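Hypothetical protein (PDB 1QYI) is of unknown function but has a haloacid dehalogenase (HAD)-like core and is probably a hydrolase, perhaps a phosphatase. Local coordinates at residues 307-312 with 331-336; 267-272 with 286-291; 34-39 with 113-118; 80-85 with 172-177; 184-189 with 206-211. One frame throughout, in Å; residues are numbered along the deposited sequence.

Contact 1: residues 307-312 with 331-336; sequences NKQDNI and AQKIGA
Asn311 and Lys333 form the tight part of this contact: Asn311 N donates to Lys333 O at 2.9 Å, with an almost linear N-H...O angle of 178°. The donor lies in the carbonyl plane. Near this bond the backbones also meet by two CA-H...O contacts, Ile334 CA to Gln309 O at 3.2 Å and Asn311 CA to Ile334 O at 3.4 Å. Ile312 CG1 also lies 4.1 Å from Ile334 CB. The solvent side is looser. The bent Lys333 chain crosses Asp310, but NZ remains 4.0 Å from Asp310 OD1, too far for a salt bridge. A water donates to Asp310 OD1 and, weakly, to Lys333 O. Gly335, at a positive phi of 87°, marks the end of the helix. The loop 307-312 leads from helix 302-307 toward strand 318-322, and here it meets the end of helix 325-334, which links strands 318-322 and 337-341 in a beta-alpha-beta crossover; Ile334 also touches Ile320 of the first strand.

Contact 2: residues 267-272 with 286-291; sequences SDVLEA and NPFSYI
Phe288 reaches across to Val269 and Ala272, joining two helices, 266-275 and 288-295, of the Rossmann-like HAD core. In the first shell, Phe288 CG is anti to the backbone N (chi1 167°), and from there the ring extends to the other helix. Ala272 CB sits 3.6 Å from the ring tip, CZ, in an oblique approach. Val269 CG1 comes at the ring edge, in its plane, 3.7 Å from CD2. The backbone adds Asp268 O, 4.1 Å from CE2, and the same Val269 methyl, CG1, also lies 4.3 Å from Ser289 CB, a slight contact. No hydrogen bond spans the segments, so the pairing is mainly van der Waals packing of apolar groups.

A second shell sets the parts in place. Tyr302 packs edge-to-face with Phe288 and also touches Ala272, so one side chain of helix 302-307 meets both partners. Two bonds mark the start of helix 266-275: Asp268 OD2 accepts from Thr265 N, and Thr265 OG1 accepts from Ser267 N. The partner helix has its own cap: Asn286 OD1 accepts from Phe288 N at 2.8 Å with an N-H...O angle of 142°, the donor in the carbonyl plane.

Contact 3: residues 34-39 with 113-118; sequences CYLGLH and LKLQNI
Leu36 and Leu115 supply the apolar part of the contact, together with Ile118. Leu36 CD2 is the atom that does most of the touching: it lies 3.8 Å from Leu115 CD2 and the same 3.8 Å from Ile118 CD1, so one methyl branch meets two side chains. The nearest approach of this side chain is to the backbone, Leu36 CD2 to Leu115 O at 3.2 Å; CG, which carries the branch, is set beside the backbone N (chi1 -84°). Tyr35 adds a wider contact through CB, 4.3 Å from Leu115 CD1.

The backbone contacts are weaker in kind, and no clear direct hydrogen bond joins the segments. Tyr35 O receives a CA-H...O contact from Gln116 CA at 3.1 Å, with an angle of 132° at the hydrogen. The aliphatic part of Gln116 follows, its CG 3.4 Å from Tyr35 O.

A single water makes the polar bridge. It donates to Leu36 O at 2.9 Å and accepts from Ile118 N at 3.0 Å; its further link to Leu115 O is modelled too short to be relied on.

Around this joint, Leu36 touches Ile92, Leu115 touches Leu89 and Tyr35 touches Leu176 and Val180, placing it against helices 77-93 and 172-195. The arrangement is that of a loop packed on the type I turn Leu115-Ile118 that follows a short helix, within an all-helical region consistent with a HAD cap domain.

Contact 4: residues 80-85 with 172-177; sequences MLFIVF and ALWTLA
Phe82 meets Trp174 and Leu173 from CB to CZ. With CG anti to the backbone N (chi1 175°), the side chain heads for helix 172-195 from its first atoms: CB is 3.8 Å from Trp174 CD1, and CG follows at 3.6 Å from it. Trp174 CD1 lies over one face of the phenyl ring, 3.6 Å above its plane and offset toward the rim. Further out, Phe82 CD1 is 3.6 Å from Trp174 CA. Phe82 CE1 touches Leu173 CD1 at 3.5 Å, and CZ at the tip is 4.1 Å from that same methyl. The rings pair edge-to-face, the indole edge toward the phenyl face, with planes at 63°. Trp174 NE1 is bonded to Asp79 OD1, which helps fix the indole. Beside this pair, Leu81 CD1 meets Ala177 CB at 3.5 Å. The segment axes approach to 9.7 Å at 117° between their directions, with all touching side chains buried: a steeply crossed helix pair in the core of the protein's all-helical region.

Contact 5: residues 184-189 with 206-211; sequences WYLGSK and GYIYQE
Gly187 and Gly206 bring the two backbones together, their CA atoms 3.6 Å apart and their phi angles, 91° and 99°, of a kind that suits glycine. Beside them Tyr207 N donates weakly to Trp184 O at 3.3 Å. Of the side chains, Trp184 and Tyr207 run alongside each other in the same direction, with CE3 of Trp184 at 3.7 Å from CE2 of Tyr207; the planes are oblique, 48° apart. Tyr185 crosses Ile208 at about a right angle, its CE1 3.8 Å from Ile208 CG1. At the end of the tyrosine, the hydroxyl OH stands 2.9 Å from Glu211 OE1 and 2.9 Å from OE2, equidistant from the two carboxylate oxygens. The glycines permit the close approach, while the weak Tyr207 N to Trp184 O bond and the ring contacts join the loop to helix 172-195. The chemistry implies a buried carboxylate, that of Glu211, beside the Tyr185 hydroxyl, its charge probably offset in part by Arg240, a long and weak ion-pair partner.

Contacts 3 and 4 touch through Leu176 and lie on the same side of the chain's centre, in the helical region; contact 5 shares helix 172-195 with contact 4, though their nearest atoms are about 7 Å apart. Contacts 1 and 2 belong to the HAD-like core and touch, with Gln309 packing on Ile291 and Ile334 on Pro287. Contact 1 is the surface member, with exposed charged groups; the other four are buried, although a water also bridges contact 3. Contacts 2 and 4 lack hydrogen bonds across and rest on a phenylalanine, whereas contacts 1 and 5 use backbone bonds and contact 3, without a clear direct bond, relies on water and CA-H...O contacts. Centres of contacts 1 and 3 are about 53 Å apart, on opposite sides of the chain's centre.

Contact 1: residues 307-312 with 331-336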
# COMPACT_ATOMS: atom_id res chain seq x y z
N ASN A 307 -20.39 4.64 -17.65
CA ASN A 307 -21.45 5.57 -18.08
C ASN A 307 -22.72 5.55 -17.23
O ASN A 307 -23.43 6.55 -17.18
CB ASN A 307 -21.82 5.27 -19.53
CG ASN A 307 -20.63 5.29 -20.46
OD1 ASN A 307 -20.69 4.77 -21.57
ND2 ASN A 307 -19.54 5.90 -20.01
N LYS A 308 -23.01 4.41 -16.60
CA LYS A 308 -24.19 4.27 -15.76
C LYS A 308 -23.80 4.07 -14.30
O LYS A 308 -23.55 2.94 -13.85
CB LYS A 308 -25.04 3.07 -16.19
CG LYS A 308 -25.75 3.22 -17.51
CD LYS A 308 -26.82 2.13 -17.68
CE LYS A 308 -27.44 2.14 -19.08
NZ LYS A 308 -26.44 1.78 -20.15
N GLN A 309 -23.76 5.18 -13.56
CA GLN A 309 -23.39 5.14 -12.14
C GLN A 309 -24.38 5.85 -11.22
O GLN A 309 -24.54 5.45 -10.07
CB GLN A 309 -22.00 5.75 -11.96
CG GLN A 309 -20.92 5.03 -12.75
CD GLN A 309 -19.58 5.71 -12.68
OE1 GLN A 309 -18.54 5.07 -12.84
NE2 GLN A 309 -19.58 7.02 -12.44
N ASP A 310 -25.04 6.89 -11.71
CA ASP A 310 -25.97 7.64 -10.88
C ASP A 310 -27.25 6.90 -10.49
O ASP A 310 -28.11 6.62 -11.33
CB ASP A 310 -26.32 8.98 -11.53
CG ASP A 310 -25.10 9.89 -11.68
OD1 ASP A 310 -24.27 9.94 -10.74
OD2 ASP A 310 -24.97 10.56 -12.72
N ASN A 311 -27.37 6.60 -9.20
CA ASN A 311 -28.53 5.93 -8.62
C ASN A 311 -29.04 4.75 -9.46
O ASN A 311 -30.18 4.74 -9.90
CB ASN A 311 -29.66 6.94 -8.44
CG ASN A 311 -30.79 6.40 -7.58
OD1 ASN A 311 -31.90 6.94 -7.59
ND2 ASN A 311 -30.50 5.35 -6.82
N ILE A 312 -28.19 3.75 -9.66
CA ILE A 312 -28.57 2.60 -10.46
C ILE A 312 -29.06 1.43 -9.61
O ILE A 312 -29.38 0.36 -10.14
CB ILE A 312 -27.39 2.12 -11.32
CG1 ILE A 312 -26.21 1.76 -10.42
CG2 ILE A 312 -27.02 3.21 -12.31
CD1 ILE A 312 -25.10 1.00 -11.12
N ALA A 331 -21.07 4.90 -2.64
CA ALA A 331 -22.36 4.30 -2.30
C ALA A 331 -23.47 5.34 -2.47
O ALA A 331 -24.51 5.07 -3.06
CB ALA A 331 -22.35 3.76 -0.87
N GLN A 332 -23.24 6.55 -1.98
CA GLN A 332 -24.24 7.61 -2.13
C GLN A 332 -24.42 7.90 -3.61
O GLN A 332 -25.49 8.35 -4.03
CB GLN A 332 -23.79 8.86 -1.39
CG GLN A 332 -23.52 8.60 0.09
CD GLN A 332 -23.45 9.87 0.91
OE1 GLN A 332 -23.00 10.92 0.43
NE2 GLN A 332 -23.86 9.79 2.17
N LYS A 333 -23.39 7.62 -4.41
CA LYS A 333 -23.41 7.83 -5.86
C LYS A 333 -24.34 6.88 -6.61
O LYS A 333 -25.20 7.31 -7.37
CB LYS A 333 -21.99 7.69 -6.43
CG LYS A 333 -21.95 7.45 -7.95
CD LYS A 333 -22.57 8.59 -8.75
CE LYS A 333 -21.55 9.68 -9.06
NZ LYS A 333 -20.42 9.17 -9.88
N ILE A 334 -24.12 5.58 -6.40
CA ILE A 334 -24.91 4.53 -7.07
C ILE A 334 -26.24 4.27 -6.37
O ILE A 334 -27.05 3.49 -6.86
CB ILE A 334 -24.16 3.18 -7.11
CG1 ILE A 334 -24.09 2.58 -5.70
CG2 ILE A 334 -22.78 3.38 -7.70
CD1 ILE A 334 -23.44 1.20 -5.65
N GLY A 335 -26.44 4.89 -5.21
CA GLY A 335 -27.69 4.70 -4.49
C GLY A 335 -27.71 3.51 -3.54
O GLY A 335 -28.79 3.02 -3.20
N ALA A 336 -26.55 3.05 -3.09
CA ALA A 336 -26.51 1.92 -2.17
C ALA A 336 -26.40 2.35 -0.72
O ALA A 336 -25.95 3.46 -0.42
CB ALA A 336 -25.35 1.00 -2.53
O HOH W 1 -25.45 10.56 -8.16
O HOH W 2 -30.92 4.78 -3.99

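Contact 2: residues 267-272 with 286-291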
# COMPACT_ATOMS: atom_id res chain seq x y z
N SER A 267 -6.45 -3.84 -10.46
CA SER A 267 -6.03 -4.33 -11.76
C SER A 267 -7.17 -4.06 -12.75
O SER A 267 -6.93 -3.63 -13.88
CB SER A 267 -5.73 -5.83 -11.71
OG SER A 267 -4.62 -6.10 -10.86
N ASP A 268 -8.41 -4.27 -12.33
CA ASP A 268 -9.52 -4.02 -13.22
C ASP A 268 -9.60 -2.55 -13.61
O ASP A 268 -9.76 -2.23 -14.78
CB ASP A 268 -10.83 -4.46 -12.58
CG ASP A 268 -10.81 -5.91 -12.19
OD1 ASP A 268 -10.53 -6.76 -13.07
OD2 ASP A 268 -11.07 -6.20 -11.00
N VAL A 269 -9.50 -1.65 -12.63
CA VAL A 269 -9.57 -0.22 -12.93
C VAL A 269 -8.45 0.13 -13.88
O VAL A 269 -8.61 0.96 -14.77
CB VAL A 269 -9.44 0.67 -11.67
CG1 VAL A 269 -10.55 0.37 -10.70
CG2 VAL A 269 -8.09 0.46 -10.99
N LEU A 270 -7.31 -0.53 -13.70
CA LEU A 270 -6.14 -0.30 -14.54
C LEU A 270 -6.43 -0.80 -15.95
O LEU A 270 -6.07 -0.15 -16.94
CB LEU A 270 -4.94 -1.03 -13.94
CG LEU A 270 -3.58 -0.96 -14.65
CD1 LEU A 270 -3.58 -1.89 -15.85
CD2 LEU A 270 -3.26 0.47 -15.05
N GLU A 271 -7.07 -1.95 -16.05
CA GLU A 271 -7.39 -2.49 -17.35
C GLU A 271 -8.43 -1.61 -18.02
O GLU A 271 -8.27 -1.20 -19.17
CB GLU A 271 -7.91 -3.92 -17.20
CG GLU A 271 -8.09 -4.62 -18.53
CD GLU A 271 -7.01 -4.23 -19.53
OE1 GLU A 271 -5.82 -4.12 -19.12
OE2 GLU A 271 -7.34 -4.07 -20.73
N ALA A 272 -9.49 -1.29 -17.28
CA ALA A 272 -10.57 -0.46 -17.79
C ALA A 272 -10.09 0.89 -18.32
O ALA A 272 -10.63 1.41 -19.30
CB ALA A 272 -11.61 -0.24 -16.70
N ASN A 286 -14.36 6.77 -7.79
CA ASN A 286 -15.29 6.41 -8.86
C ASN A 286 -15.87 5.03 -8.53
O ASN A 286 -15.13 4.07 -8.31
CB ASN A 286 -14.57 6.38 -10.22
CG ASN A 286 -15.51 6.10 -11.39
OD1 ASN A 286 -16.15 5.05 -11.43
ND2 ASN A 286 -15.59 7.03 -12.34
N PRO A 287 -17.21 4.91 -8.50
CA PRO A 287 -17.92 3.66 -8.20
C PRO A 287 -17.73 2.50 -9.18
O PRO A 287 -18.34 1.45 -9.02
CB PRO A 287 -19.38 4.12 -8.13
CG PRO A 287 -19.42 5.20 -9.16
CD PRO A 287 -18.15 5.97 -8.89
N PHE A 288 -16.87 2.68 -10.19
CA PHE A 288 -16.63 1.64 -11.18
C PHE A 288 -16.37 0.25 -10.63
O PHE A 288 -17.01 -0.72 -11.05
CB PHE A 288 -15.44 2.00 -12.07
CG PHE A 288 -14.97 0.85 -12.90
CD1 PHE A 288 -15.73 0.39 -13.96
CD2 PHE A 288 -13.78 0.19 -12.59
CE1 PHE A 288 -15.32 -0.70 -14.72
CE2 PHE A 288 -13.36 -0.91 -13.34
CZ PHE A 288 -14.14 -1.36 -14.41
N SER A 289 -15.41 0.15 -9.72
CA SER A 289 -15.06 -1.14 -9.14
C SER A 289 -16.21 -1.73 -8.33
O SER A 289 -16.43 -2.94 -8.35
CB SER A 289 -13.82 -1.02 -8.25
OG SER A 289 -14.06 -0.13 -7.17
N TYR A 290 -16.97 -0.87 -7.65
CA TYR A 290 -18.10 -1.37 -6.89
C TYR A 290 -19.17 -1.86 -7.85
O TYR A 290 -19.86 -2.84 -7.58
CB TYR A 290 -18.66 -0.28 -5.96
CG TYR A 290 -18.10 -0.35 -4.56
CD1 TYR A 290 -18.21 -1.53 -3.81
CD2 TYR A 290 -17.41 0.73 -4.00
CE1 TYR A 290 -17.64 -1.63 -2.54
CE2 TYR A 290 -16.83 0.64 -2.73
CZ TYR A 290 -16.94 -0.55 -2.00
OH TYR A 290 -16.36 -0.67 -0.76
N ILE A 291 -19.28 -1.19 -8.99
CA ILE A 291 -20.27 -1.56 -10.01
C ILE A 291 -19.89 -2.88 -10.68
O ILE A 291 -20.75 -3.67 -11.07
CB ILE A 291 -20.39 -0.44 -11.07
CG1 ILE A 291 -20.92 0.83 -10.40
CG2 ILE A 291 -21.31 -0.88 -12.21
CD1 ILE A 291 -21.10 2.03 -11.33

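Contact 3: residues 34-39 with 113-118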
# COMPACT_ATOMS: atom_id res chain seq x y z
N CYS A 34 24.84 -7.13 -0.29
CA CYS A 34 24.40 -7.23 -1.69
C CYS A 34 24.24 -5.83 -2.26
O CYS A 34 24.15 -5.65 -3.47
CB CYS A 34 23.04 -7.93 -1.77
SG CYS A 34 23.04 -9.57 -2.45
N TYR A 35 24.19 -4.86 -1.35
CA TYR A 35 24.02 -3.45 -1.69
C TYR A 35 25.06 -2.59 -0.97
O TYR A 35 26.23 -2.60 -1.34
CB TYR A 35 22.60 -3.02 -1.31
CG TYR A 35 21.54 -3.91 -1.91
CD1 TYR A 35 21.38 -3.99 -3.30
CD2 TYR A 35 20.72 -4.71 -1.10
CE1 TYR A 35 20.43 -4.85 -3.86
CE2 TYR A 35 19.76 -5.57 -1.65
CZ TYR A 35 19.63 -5.63 -3.04
OH TYR A 35 18.73 -6.48 -3.63
N LEU A 36 24.65 -1.84 0.06
CA LEU A 36 25.63 -1.04 0.78
C LEU A 36 26.44 -1.88 1.77
O LEU A 36 27.67 -1.82 1.80
CB LEU A 36 24.98 0.14 1.50
CG LEU A 36 24.73 1.42 0.68
CD1 LEU A 36 24.38 2.54 1.65
CD2 LEU A 36 25.97 1.79 -0.12
N GLY A 37 25.76 -2.69 2.58
CA GLY A 37 26.47 -3.50 3.55
C GLY A 37 27.20 -2.63 4.54
O GLY A 37 28.39 -2.82 4.79
N LEU A 38 26.48 -1.67 5.12
CA LEU A 38 27.04 -0.74 6.10
C LEU A 38 27.56 -1.45 7.34
O LEU A 38 28.73 -1.31 7.69
CB LEU A 38 25.96 0.28 6.49
CG LEU A 38 26.23 1.79 6.43
CD1 LEU A 38 26.68 2.21 5.03
CD2 LEU A 38 24.95 2.52 6.82
N HIS A 39 26.70 -2.21 8.00
CA HIS A 39 27.08 -2.94 9.21
C HIS A 39 26.48 -4.35 9.23
O HIS A 39 25.84 -4.76 8.26
CB HIS A 39 26.65 -2.15 10.45
CG HIS A 39 27.21 -0.76 10.50
ND1 HIS A 39 28.54 -0.48 10.31
CD2 HIS A 39 26.60 0.44 10.71
CE1 HIS A 39 28.74 0.82 10.40
NE2 HIS A 39 27.58 1.40 10.65
N LEU A 113 25.04 -2.33 -8.25
CA LEU A 113 26.42 -2.77 -8.10
C LEU A 113 27.32 -1.62 -7.64
O LEU A 113 28.33 -1.85 -6.99
CB LEU A 113 26.94 -3.34 -9.41
CG LEU A 113 26.16 -4.55 -9.96
CD1 LEU A 113 26.63 -4.84 -11.37
CD2 LEU A 113 26.35 -5.78 -9.07
N LYS A 114 26.95 -0.39 -7.98
CA LYS A 114 27.74 0.77 -7.58
C LYS A 114 27.58 1.02 -6.08
O LYS A 114 28.42 1.68 -5.46
CB LYS A 114 27.33 2.01 -8.37
CG LYS A 114 27.70 1.92 -9.86
CD LYS A 114 27.58 3.26 -10.58
CE LYS A 114 26.17 3.82 -10.56
NZ LYS A 114 26.11 5.13 -11.27
N LEU A 115 26.50 0.51 -5.50
CA LEU A 115 26.27 0.68 -4.07
C LEU A 115 27.30 -0.16 -3.32
O LEU A 115 27.77 0.22 -2.24
CB LEU A 115 24.85 0.25 -3.69
CG LEU A 115 23.69 1.21 -4.02
CD1 LEU A 115 22.35 0.52 -3.78
CD2 LEU A 115 23.79 2.48 -3.17
N GLN A 116 27.67 -1.30 -3.91
CA GLN A 116 28.63 -2.21 -3.29
C GLN A 116 30.07 -1.68 -3.21
O GLN A 116 30.95 -2.36 -2.67
CB GLN A 116 28.63 -3.52 -4.06
CG GLN A 116 27.24 -4.09 -4.23
CD GLN A 116 27.21 -5.25 -5.20
OE1 GLN A 116 26.17 -5.89 -5.39
NE2 GLN A 116 28.34 -5.53 -5.83
N ASN A 117 30.30 -0.48 -3.73
CA ASN A 117 31.64 0.09 -3.72
C ASN A 117 31.74 1.40 -2.95
O ASN A 117 32.54 2.27 -3.29
CB ASN A 117 32.10 0.33 -5.16
CG ASN A 117 32.07 -0.94 -6.00
OD1 ASN A 117 32.48 -2.00 -5.53
ND2 ASN A 117 31.60 -0.83 -7.23
N ILE A 118 30.94 1.54 -1.90
CA ILE A 118 30.95 2.77 -1.13
C ILE A 118 31.50 2.57 0.28
O ILE A 118 32.29 3.39 0.76
CB ILE A 118 29.52 3.36 -1.04
CG1 ILE A 118 29.06 3.82 -2.42
CG2 ILE A 118 29.50 4.51 -0.08
CD1 ILE A 118 27.61 4.22 -2.47
O HOH W 3 29.11 -0.14 -0.14

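Contact 4: residues 80-85 with 172-177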
# COMPACT_ATOMS: atom_id res chain seq x y z
N MSE A 80 7.68 6.31 -0.41
CA MSE A 80 8.13 6.53 0.96
C MSE A 80 9.48 5.88 1.29
O MSE A 80 10.39 6.55 1.78
CB MSE A 80 7.08 6.04 1.96
CG MSE A 80 5.74 6.74 1.85
SE MSE A 80 4.58 6.31 3.32
CE MSE A 80 4.87 4.38 3.37
N LEU A 81 9.59 4.58 1.04
CA LEU A 81 10.82 3.87 1.32
C LEU A 81 11.96 4.43 0.47
O LEU A 81 13.11 4.44 0.89
CB LEU A 81 10.64 2.38 1.06
CG LEU A 81 10.36 1.91 -0.37
CD1 LEU A 81 11.68 1.80 -1.14
CD2 LEU A 81 9.68 0.54 -0.32
N PHE A 82 11.64 4.90 -0.74
CA PHE A 82 12.67 5.46 -1.61
C PHE A 82 13.26 6.74 -1.02
O PHE A 82 14.47 6.87 -0.93
CB PHE A 82 12.10 5.76 -3.00
CG PHE A 82 13.07 6.46 -3.92
CD1 PHE A 82 14.13 5.77 -4.49
CD2 PHE A 82 12.91 7.81 -4.23
CE1 PHE A 82 15.01 6.40 -5.36
CE2 PHE A 82 13.78 8.46 -5.11
CZ PHE A 82 14.84 7.75 -5.68
N ILE A 83 12.39 7.69 -0.64
CA ILE A 83 12.85 8.96 -0.08
C ILE A 83 13.65 8.75 1.21
O ILE A 83 14.70 9.37 1.41
CB ILE A 83 11.64 9.94 0.20
CG1 ILE A 83 11.62 11.07 -0.84
CG2 ILE A 83 11.79 10.63 1.55
CD1 ILE A 83 11.30 10.65 -2.27
N VAL A 84 13.16 7.88 2.08
CA VAL A 84 13.83 7.58 3.34
C VAL A 84 15.22 6.98 3.09
O VAL A 84 16.18 7.29 3.79
CB VAL A 84 12.98 6.61 4.19
CG1 VAL A 84 13.80 6.05 5.34
CG2 VAL A 84 11.75 7.34 4.72
N PHE A 85 15.33 6.13 2.08
CA PHE A 85 16.60 5.50 1.79
C PHE A 85 17.57 6.46 1.10
O PHE A 85 18.79 6.31 1.22
CB PHE A 85 16.40 4.26 0.93
CG PHE A 85 17.68 3.66 0.46
CD1 PHE A 85 18.48 2.93 1.32
CD2 PHE A 85 18.12 3.89 -0.85
CE1 PHE A 85 19.70 2.42 0.89
CE2 PHE A 85 19.34 3.38 -1.29
CZ PHE A 85 20.14 2.64 -0.42
N ALA A 172 16.41 4.63 -11.91
CA ALA A 172 17.05 3.34 -11.76
C ALA A 172 17.08 2.95 -10.28
O ALA A 172 16.81 1.80 -9.93
CB ALA A 172 18.47 3.37 -12.33
N LEU A 173 17.42 3.90 -9.41
CA LEU A 173 17.47 3.62 -7.97
C LEU A 173 16.06 3.34 -7.47
O LEU A 173 15.85 2.45 -6.64
CB LEU A 173 18.04 4.81 -7.20
CG LEU A 173 18.73 4.62 -5.83
CD1 LEU A 173 18.40 5.82 -4.98
CD2 LEU A 173 18.31 3.34 -5.14
N TRP A 174 15.08 4.09 -7.97
CA TRP A 174 13.69 3.93 -7.56
C TRP A 174 13.18 2.54 -7.95
O TRP A 174 12.40 1.92 -7.22
CB TRP A 174 12.80 4.99 -8.22
CG TRP A 174 11.39 4.99 -7.69
CD1 TRP A 174 10.91 5.71 -6.64
CD2 TRP A 174 10.29 4.19 -8.16
NE1 TRP A 174 9.59 5.42 -6.42
CE2 TRP A 174 9.18 4.51 -7.33
CE3 TRP A 174 10.14 3.26 -9.19
CZ2 TRP A 174 7.92 3.89 -7.52
CZ3 TRP A 174 8.89 2.66 -9.36
CH2 TRP A 174 7.80 2.99 -8.54
N THR A 175 13.62 2.08 -9.11
CA THR A 175 13.25 0.77 -9.63
C THR A 175 13.85 -0.33 -8.77
O THR A 175 13.21 -1.33 -8.49
CB THR A 175 13.72 0.63 -11.10
OG1 THR A 175 13.09 1.66 -11.88
CG2 THR A 175 13.34 -0.72 -11.68
N LEU A 176 15.09 -0.11 -8.32
CA LEU A 176 15.77 -1.07 -7.46
C LEU A 176 15.02 -1.24 -6.16
O LEU A 176 14.61 -2.35 -5.81
CB LEU A 176 17.19 -0.62 -7.14
CG LEU A 176 17.94 -1.50 -6.13
CD1 LEU A 176 18.02 -2.94 -6.64
CD2 LEU A 176 19.34 -0.93 -5.89
N ALA A 177 14.84 -0.14 -5.44
CA ALA A 177 14.16 -0.13 -4.16
C ALA A 177 12.77 -0.72 -4.28
O ALA A 177 12.30 -1.42 -3.39
CB ALA A 177 14.07 1.28 -3.63

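Contact 5: residues 184-189 with 206-211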
# COMPACT_ATOMS: atom_id res chain seq x y z
N TRP A 184 10.05 -8.75 -1.24
CA TRP A 184 9.80 -8.84 0.18
C TRP A 184 8.32 -9.17 0.40
O TRP A 184 7.98 -10.09 1.14
CB TRP A 184 10.12 -7.49 0.84
CG TRP A 184 11.46 -7.41 1.53
CD1 TRP A 184 12.33 -6.36 1.52
CD2 TRP A 184 12.03 -8.40 2.40
NE1 TRP A 184 13.40 -6.63 2.35
CE2 TRP A 184 13.23 -7.86 2.91
CE3 TRP A 184 11.62 -9.67 2.83
CZ2 TRP A 184 14.04 -8.56 3.80
CZ3 TRP A 184 12.42 -10.36 3.71
CH2 TRP A 184 13.62 -9.80 4.20
N TYR A 185 7.45 -8.43 -0.28
CA TYR A 185 6.02 -8.61 -0.15
C TYR A 185 5.44 -9.84 -0.84
O TYR A 185 4.91 -10.74 -0.18
CB TYR A 185 5.29 -7.36 -0.63
CG TYR A 185 3.89 -7.17 -0.09
CD1 TYR A 185 2.81 -7.90 -0.59
CD2 TYR A 185 3.64 -6.25 0.93
CE1 TYR A 185 1.52 -7.71 -0.10
CE2 TYR A 185 2.36 -6.06 1.43
CZ TYR A 185 1.30 -6.78 0.91
OH TYR A 185 0.04 -6.55 1.39
N LEU A 186 5.52 -9.89 -2.17
CA LEU A 186 4.97 -11.03 -2.91
C LEU A 186 5.75 -12.31 -2.71
O LEU A 186 5.21 -13.41 -2.83
CB LEU A 186 4.93 -10.72 -4.41
CG LEU A 186 4.30 -9.38 -4.81
CD1 LEU A 186 4.62 -9.11 -6.28
CD2 LEU A 186 2.80 -9.38 -4.56
N GLY A 187 7.03 -12.18 -2.38
CA GLY A 187 7.86 -13.36 -2.22
C GLY A 187 8.50 -13.66 -3.57
O GLY A 187 8.00 -13.22 -4.60
N SER A 188 9.60 -14.39 -3.58
CA SER A 188 10.31 -14.72 -4.81
C SER A 188 9.45 -15.28 -5.93
O SER A 188 9.48 -14.78 -7.06
CB SER A 188 11.44 -15.70 -4.50
OG SER A 188 12.41 -15.11 -3.64
N LYS A 189 8.68 -16.32 -5.61
CA LYS A 189 7.82 -17.00 -6.58
C LYS A 189 6.82 -16.07 -7.28
O LYS A 189 6.82 -15.95 -8.51
CB LYS A 189 7.06 -18.13 -5.87
CG LYS A 189 6.32 -19.06 -6.83
CD LYS A 189 5.58 -20.19 -6.10
CE LYS A 189 5.54 -21.44 -6.97
NZ LYS A 189 5.02 -21.16 -8.34
N GLY A 206 7.38 -14.11 1.27
CA GLY A 206 6.33 -13.15 0.99
C GLY A 206 5.38 -12.87 2.14
O GLY A 206 4.53 -13.70 2.49
N TYR A 207 5.50 -11.68 2.72
CA TYR A 207 4.66 -11.27 3.82
C TYR A 207 3.21 -11.09 3.39
O TYR A 207 2.39 -10.58 4.15
CB TYR A 207 5.21 -9.99 4.45
CG TYR A 207 6.49 -10.24 5.20
CD1 TYR A 207 6.48 -10.80 6.48
CD2 TYR A 207 7.72 -10.00 4.60
CE1 TYR A 207 7.66 -11.12 7.14
CE2 TYR A 207 8.91 -10.32 5.26
CZ TYR A 207 8.86 -10.88 6.53
OH TYR A 207 10.03 -11.21 7.17
N ILE A 208 2.91 -11.47 2.15
CA ILE A 208 1.54 -11.36 1.66
C ILE A 208 0.79 -12.49 2.35
O ILE A 208 -0.42 -12.42 2.54
CB ILE A 208 1.47 -11.53 0.12
CG1 ILE A 208 0.05 -11.22 -0.36
CG2 ILE A 208 1.83 -12.96 -0.30
CD1 ILE A 208 -0.06 -11.17 -1.87
N TYR A 209 1.54 -13.52 2.72
CA TYR A 209 0.97 -14.68 3.41
C TYR A 209 0.89 -14.46 4.92
O TYR A 209 0.29 -15.27 5.62
CB TYR A 209 1.81 -15.91 3.11
CG TYR A 209 1.82 -16.30 1.66
CD1 TYR A 209 0.74 -16.95 1.08
CD2 TYR A 209 2.94 -16.05 0.87
CE1 TYR A 209 0.78 -17.38 -0.25
CE2 TYR A 209 2.99 -16.46 -0.46
CZ TYR A 209 1.91 -17.13 -1.01
OH TYR A 209 1.98 -17.57 -2.32
N GLN A 210 1.49 -13.39 5.42
CA GLN A 210 1.44 -13.12 6.86
C GLN A 210 0.82 -11.76 7.07
O GLN A 210 1.32 -10.95 7.85
CB GLN A 210 2.84 -13.14 7.47
CG GLN A 210 3.72 -14.25 6.91
CD GLN A 210 4.98 -14.44 7.71
OE1 GLN A 210 5.90 -15.12 7.27
NE2 GLN A 210 5.03 -13.85 8.90
N GLU A 211 -0.26 -11.51 6.34
CA GLU A 211 -0.97 -10.24 6.41
C GLU A 211 -1.62 -10.06 7.79
O GLU A 211 -2.06 -11.02 8.42
CB GLU A 211 -2.03 -10.22 5.29
CG GLU A 211 -2.44 -8.83 4.81
CD GLU A 211 -1.45 -8.19 3.83
OE1 GLU A 211 -1.14 -8.80 2.79
OE2 GLU A 211 -1.00 -7.06 4.08
O HOH W 4 9.06 -12.16 1.88